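Local coordinates for protein lactaldehyde dehydrogenase (Escherichia coli, PDB 2IMP) that oxidises L-lactaldehyde, formed in L-fucose and L-rhamnose breakdown, irreversibly to L-lactate with NAD+, and also acts on glycolaldehyde, at residues Glu347-Ala352 / Gln375-Met380; Leu369-Arg374 / Leu389-Phe394. All blocks are in the same frame, centred on the assembly; numbering follows the deposited sequence.

Interaction 1: residues Glu347-Ala352 / Gln375-Met380; sequences EGARVA and QEMSIM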
loop_
_atom_site.group_PDB
_atom_site.type_symbol
_atom_site.label_atom_id
_atom_site.label_comp_id
_atom_site.label_asym_id
_atom_site.label_seq_id
_atom_site.Cartn_x
_atom_site.Cartn_y
_atom_site.Cartn_z
ATOM N N GLU A 347 31.518 -5.343 -41.080
ATOM C CA GLU A 347 30.116 -5.276 -41.452
ATOM C C GLU A 347 29.696 -3.914 -42.042
ATOM O O GLU A 347 28.579 -3.761 -42.541
ATOM C CB GLU A 347 29.241 -5.617 -40.242
ATOM C CG GLU A 347 29.301 -7.086 -39.834
ATOM C CD GLU A 347 28.506 -7.388 -38.574
ATOM O OE1 GLU A 347 27.320 -6.995 -38.501
ATOM O OE2 GLU A 347 29.066 -8.030 -37.659
ATOM N N GLY A 348 30.598 -2.938 -41.977
ATOM C CA GLY A 348 30.295 -1.627 -42.524
ATOM C C GLY A 348 30.378 -0.467 -41.551
ATOM O O GLY A 348 30.172 0.684 -41.940
ATOM N N ALA A 349 30.673 -0.758 -40.289
ATOM C CA ALA A 349 30.775 0.288 -39.278
ATOM C C ALA A 349 31.926 1.286 -39.528
ATOM O O ALA A 349 33.053 0.891 -39.823
ATOM C CB ALA A 349 30.927 -0.341 -37.895
ATOM N N ARG A 350 31.623 2.571 -39.401
ATOM C CA ARG A 350 32.614 3.613 -39.622
ATOM C C ARG A 350 33.314 4.098 -38.324
ATOM O O ARG A 350 32.686 4.716 -37.464
ATOM C CB ARG A 350 31.945 4.800 -40.325
ATOM C CG ARG A 350 32.895 5.705 -41.096
ATOM C CD ARG A 350 32.137 6.832 -41.784
ATOM N NE ARG A 350 31.706 7.864 -40.843
ATOM C CZ ARG A 350 30.738 8.743 -41.088
ATOM N NH1 ARG A 350 30.090 8.714 -42.244
ATOM N NH2 ARG A 350 30.424 9.658 -40.181
ATOM N N VAL A 351 34.606 3.804 -38.196
ATOM C CA VAL A 351 35.359 4.219 -37.018
ATOM C C VAL A 351 35.691 5.733 -36.966
ATOM O O VAL A 351 36.617 6.203 -37.634
ATOM C CB VAL A 351 36.682 3.438 -36.898
ATOM C CG1 VAL A 351 37.455 3.919 -35.683
ATOM C CG2 VAL A 351 36.398 1.950 -36.786
ATOM N N ALA A 352 34.925 6.473 -36.170
ATOM C CA ALA A 352 35.132 7.906 -36.022
ATOM C C ALA A 352 36.170 8.264 -34.944
ATOM O O ALA A 352 36.580 9.419 -34.818
ATOM C CB ALA A 352 33.809 8.587 -35.710
ATOM N N GLN A 375 21.087 -1.261 -37.126
ATOM C CA GLN A 375 20.381 -2.034 -36.113
ATOM C C GLN A 375 20.642 -3.546 -36.255
ATOM O O GLN A 375 20.641 -4.288 -35.273
ATOM C CB GLN A 375 18.877 -1.760 -36.219
ATOM C CG GLN A 375 18.015 -2.477 -35.189
ATOM C CD GLN A 375 18.411 -2.151 -33.763
ATOM O OE1 GLN A 375 18.667 -0.997 -33.426
ATOM N NE2 GLN A 375 18.451 -3.172 -32.914
ATOM N N GLU A 376 20.878 -3.960 -37.497
ATOM C CA GLU A 376 21.147 -5.349 -37.841
ATOM C C GLU A 376 22.478 -5.892 -37.271
ATOM O O GLU A 376 22.522 -6.985 -36.710
ATOM C CB GLU A 376 21.171 -5.501 -39.363
ATOM C CG GLU A 376 20.108 -4.700 -40.096
ATOM C CD GLU A 376 20.306 -4.714 -41.606
ATOM O OE1 GLU A 376 20.252 -5.809 -42.209
ATOM O OE2 GLU A 376 20.520 -3.630 -42.190
ATOM N N MET A 377 23.543 -5.111 -37.438
ATOM C CA MET A 377 24.877 -5.483 -36.972
ATOM C C MET A 377 24.930 -6.164 -35.589
ATOM O O MET A 377 24.243 -5.753 -34.655
ATOM C CB MET A 377 25.791 -4.251 -36.967
ATOM C CG MET A 377 26.292 -3.844 -38.349
ATOM S SD MET A 377 27.311 -2.346 -38.362
ATOM C CE MET A 377 26.630 -1.490 -39.791
ATOM N N SER A 378 25.759 -7.199 -35.484
ATOM C CA SER A 378 25.909 -7.944 -34.241
ATOM C C SER A 378 26.392 -7.106 -33.040
ATOM O O SER A 378 26.190 -7.491 -31.889
ATOM C CB SER A 378 26.860 -9.127 -34.449
ATOM O OG SER A 378 28.136 -8.688 -34.876
ATOM N N ILE A 379 27.027 -5.971 -33.314
ATOM C CA ILE A 379 27.501 -5.117 -32.235
ATOM C C ILE A 379 26.343 -4.507 -31.411
ATOM O O ILE A 379 26.527 -4.056 -30.281
ATOM C CB ILE A 379 28.393 -3.975 -32.772
ATOM C CG1 ILE A 379 29.085 -3.272 -31.605
ATOM C CG2 ILE A 379 27.557 -2.984 -33.569
ATOM C CD1 ILE A 379 30.164 -2.316 -32.028
ATOM N N MET A 380 25.156 -4.512 -32.009
ATOM C CA MET A 380 23.958 -3.999 -31.364
ATOM C C MET A 380 23.242 -5.066 -30.508
ATOM O O MET A 380 22.291 -4.768 -29.786
ATOM C CB MET A 380 22.985 -3.472 -32.419
ATOM C CG MET A 380 23.536 -2.343 -33.264
ATOM S SD MET A 380 23.894 -0.877 -32.294
ATOM C CE MET A 380 22.327 -0.037 -32.382
#
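The flat carboxylate of Glu347 reaches Ser378 with its two oxygens: Met377 CB and CG stand off one face, at the OE1 end, while Ser378 N and OG lie close to the plane of the carboxylate. Ser378 N gives OE1 a weak hydrogen bond of 3.4 Å. Ser378 OG lies 3.0 Å from Glu347 OE2. The side chains of Glu347 and Met377 pass one another running opposite ways, bringing Met377 CG to 3.3 Å from Glu347 OE1. The thioether then runs back toward the turn at Gly348, with SD 4.2 Å from Ala349 CB; a bend at chi3 (-136°) sets CE toward the Ala349 backbone N. An alanine in place of Met377 would take away the CG that lies against OE1 and would probably open a gap beside Ala349 and the Gly348 turn. Within 375-380, Met380 N bonds back to Met377 O, where the chain enters the 3-10 segment, and Ile379 packs on Ala344 of helix 331-346. Gly348, with positive phi and two bonds back into the last turn, closes that helix in a Schellman motif, and the chain then leads into strand 350-353.

Interaction 2: residues Leu369-Arg374 / Leu389-Phe394; sequences LLLDVR and LPVVAF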
loop_
_atom_site.group_PDB
_atom_site.type_symbol
_atom_site.label_atom_id
_atom_site.label_comp_id
_atom_site.label_asym_id
_atom_site.label_seq_id
_atom_site.Cartn_x
_atom_site.Cartn_y
_atom_site.Cartn_z
ATOM N N LEU A 369 34.421 5.272 -30.949
ATOM C CA LEU A 369 33.179 5.773 -31.507
ATOM C C LEU A 369 32.891 5.192 -32.901
ATOM O O LEU A 369 33.670 5.388 -33.834
ATOM C CB LEU A 369 33.221 7.299 -31.591
ATOM C CG LEU A 369 31.999 7.969 -32.222
ATOM C CD1 LEU A 369 30.748 7.598 -31.442
ATOM C CD2 LEU A 369 32.197 9.474 -32.237
ATOM N N LEU A 370 31.784 4.468 -33.022
ATOM C CA LEU A 370 31.413 3.868 -34.292
ATOM C C LEU A 370 30.181 4.510 -34.947
ATOM O O LEU A 370 29.126 4.637 -34.323
ATOM C CB LEU A 370 31.177 2.366 -34.109
ATOM C CG LEU A 370 32.351 1.583 -33.511
ATOM C CD1 LEU A 370 31.970 0.117 -33.362
ATOM C CD2 LEU A 370 33.576 1.729 -34.400
ATOM N N LEU A 371 30.337 4.927 -36.200
ATOM C CA LEU A 371 29.241 5.543 -36.931
ATOM C C LEU A 371 28.700 4.659 -38.076
ATOM O O LEU A 371 29.212 3.571 -38.324
ATOM C CB LEU A 371 29.677 6.909 -37.476
ATOM C CG LEU A 371 30.280 7.897 -36.463
ATOM C CD1 LEU A 371 30.432 9.269 -37.122
ATOM C CD2 LEU A 371 29.389 8.006 -35.229
ATOM N N ASP A 372 27.672 5.139 -38.763
ATOM C CA ASP A 372 27.071 4.370 -39.845
ATOM C C ASP A 372 26.760 2.913 -39.455
ATOM O O ASP A 372 26.855 1.997 -40.271
ATOM C CB ASP A 372 27.969 4.387 -41.084
ATOM C CG ASP A 372 28.111 5.773 -41.674
ATOM O OD1 ASP A 372 27.086 6.486 -41.757
ATOM O OD2 ASP A 372 29.239 6.148 -42.059
ATOM N N VAL A 373 26.417 2.724 -38.186
ATOM C CA VAL A 373 26.064 1.412 -37.677
ATOM C C VAL A 373 24.600 1.062 -37.986
ATOM O O VAL A 373 23.740 1.941 -38.011
ATOM C CB VAL A 373 26.276 1.334 -36.148
ATOM C CG1 VAL A 373 25.927 -0.058 -35.642
ATOM C CG2 VAL A 373 27.718 1.677 -35.805
ATOM N N ARG A 374 24.333 -0.211 -38.238
ATOM C CA ARG A 374 22.976 -0.641 -38.535
ATOM C C ARG A 374 22.357 -1.515 -37.431
ATOM O O ARG A 374 23.026 -2.383 -36.867
ATOM C CB ARG A 374 22.943 -1.404 -39.864
ATOM C CG ARG A 374 23.369 -0.587 -41.074
ATOM C CD ARG A 374 23.308 -1.424 -42.343
ATOM N NE ARG A 374 23.728 -0.670 -43.522
ATOM C CZ ARG A 374 23.678 -1.132 -44.770
ATOM N NH1 ARG A 374 23.223 -2.357 -45.013
ATOM N NH2 ARG A 374 24.080 -0.368 -45.778
ATOM N N LEU A 389 31.032 3.046 -28.269
ATOM C CA LEU A 389 29.740 3.689 -28.491
ATOM C C LEU A 389 29.228 3.637 -29.946
ATOM O O LEU A 389 29.640 4.434 -30.790
ATOM C CB LEU A 389 29.782 5.156 -28.051
ATOM C CG LEU A 389 29.878 5.471 -26.558
ATOM C CD1 LEU A 389 29.851 6.976 -26.365
ATOM C CD2 LEU A 389 28.717 4.827 -25.817
ATOM N N PRO A 390 28.330 2.688 -30.246
ATOM C CA PRO A 390 27.784 2.568 -31.598
ATOM C C PRO A 390 26.667 3.611 -31.797
ATOM O O PRO A 390 25.794 3.763 -30.941
ATOM C CB PRO A 390 27.254 1.143 -31.623
ATOM C CG PRO A 390 26.750 0.972 -30.216
ATOM C CD PRO A 390 27.872 1.574 -29.393
ATOM N N VAL A 391 26.712 4.330 -32.911
ATOM C CA VAL A 391 25.696 5.336 -33.184
ATOM C C VAL A 391 24.817 5.023 -34.406
ATOM O O VAL A 391 25.315 4.694 -35.482
ATOM C CB VAL A 391 26.318 6.737 -33.381
ATOM C CG1 VAL A 391 25.214 7.766 -33.573
ATOM C CG2 VAL A 391 27.182 7.100 -32.180
ATOM N N VAL A 392 23.511 5.127 -34.212
ATOM C CA VAL A 392 22.555 4.857 -35.267
ATOM C C VAL A 392 21.563 6.005 -35.483
ATOM O O VAL A 392 20.911 6.464 -34.540
ATOM C CB VAL A 392 21.764 3.557 -34.969
ATOM C CG1 VAL A 392 20.701 3.323 -36.035
ATOM C CG2 VAL A 392 22.718 2.381 -34.908
ATOM N N ALA A 393 21.469 6.469 -36.722
ATOM C CA ALA A 393 20.557 7.550 -37.038
ATOM C C ALA A 393 19.128 7.061 -37.292
ATOM O O ALA A 393 18.925 5.910 -37.661
ATOM C CB ALA A 393 21.069 8.326 -38.247
ATOM N N PHE A 394 18.154 7.935 -37.072
ATOM C CA PHE A 394 16.759 7.593 -37.297
ATOM C C PHE A 394 15.909 8.803 -37.715
ATOM O O PHE A 394 16.317 9.947 -37.518
ATOM C CB PHE A 394 16.160 6.937 -36.041
ATOM C CG PHE A 394 15.963 7.882 -34.880
ATOM C CD1 PHE A 394 14.805 8.643 -34.773
ATOM C CD2 PHE A 394 16.940 8.010 -33.898
ATOM C CE1 PHE A 394 14.620 9.516 -33.705
ATOM C CE2 PHE A 394 16.766 8.881 -32.825
ATOM C CZ PHE A 394 15.606 9.637 -32.729
HETATM O O HOH W 1 25.211 6.583 -37.620
#
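In Leu369, chi1 (177°) puts CG anti to the backbone N, and chi2 (58°) turns CD1 to the neighbouring strand, 3.4 Å from Leu389 O and 3.7 Å from Val391 CG2. Leu371 has CG anti to its carbonyl carbon instead, and lies side by side with Val391, pointing the same way, with CD2 3.8 Å from Val391 CB. Val391 is thus gripped by two leucines on one face of the sheet, the face that Met309 and Val302 of helix 298-310 cover. Leu370 and Pro390 share the opposite face.

The two parallel strands, 24° apart in direction, are joined through Leu370. Its N donates to Leu389 O at 3.1 Å, while its O accepts from Val391 N at 2.8 Å. Pro390 lies between the two bonded residues, so its lack of an N-H costs this strand pair nothing; its backbone pairs with Val291 on the other side.

Past Leu371 the regular pairing stops. Asp372 takes up positive phi, its carboxylate held by Arg350, and a water enters: it donates to Val391 O at 2.9 Å and accepts only weakly from Asp372 N. Beyond Asp372 the chain continues beside the strand, and Val373 points its side chain toward it, crossing that of Val392 at about a right angle; Val392 CG2 sits 3.3 Å from Val373 O.

Chemically, two direct backbone bonds between apolar faces carry the pairing, and where it lapses at Asp372 a water links Val391 O to the backbone N of Asp372, the latter bond weak.

In the fold
Interactions 1 and 2 lie with centres about 7 Å apart, on the same side of the chain's centre, and their segments alternate along the sequence: 347-352, 369-374, 375-380, 389-394. Both reach one mixed sheet, in which strand 350-353 runs antiparallel to 368-371, which in turn runs parallel to 388-394. They touch directly: Arg350 bonds through its backbone to Leu371 and through its guanidinium to Asp372, Ile379 packs on Leu370, and Met380 on Val392. The parallel pair is linked by a loop without a regular alpha-helix, and interaction 1 ties that loop to the end of helix 331-346, the helix that precedes strand 350-353.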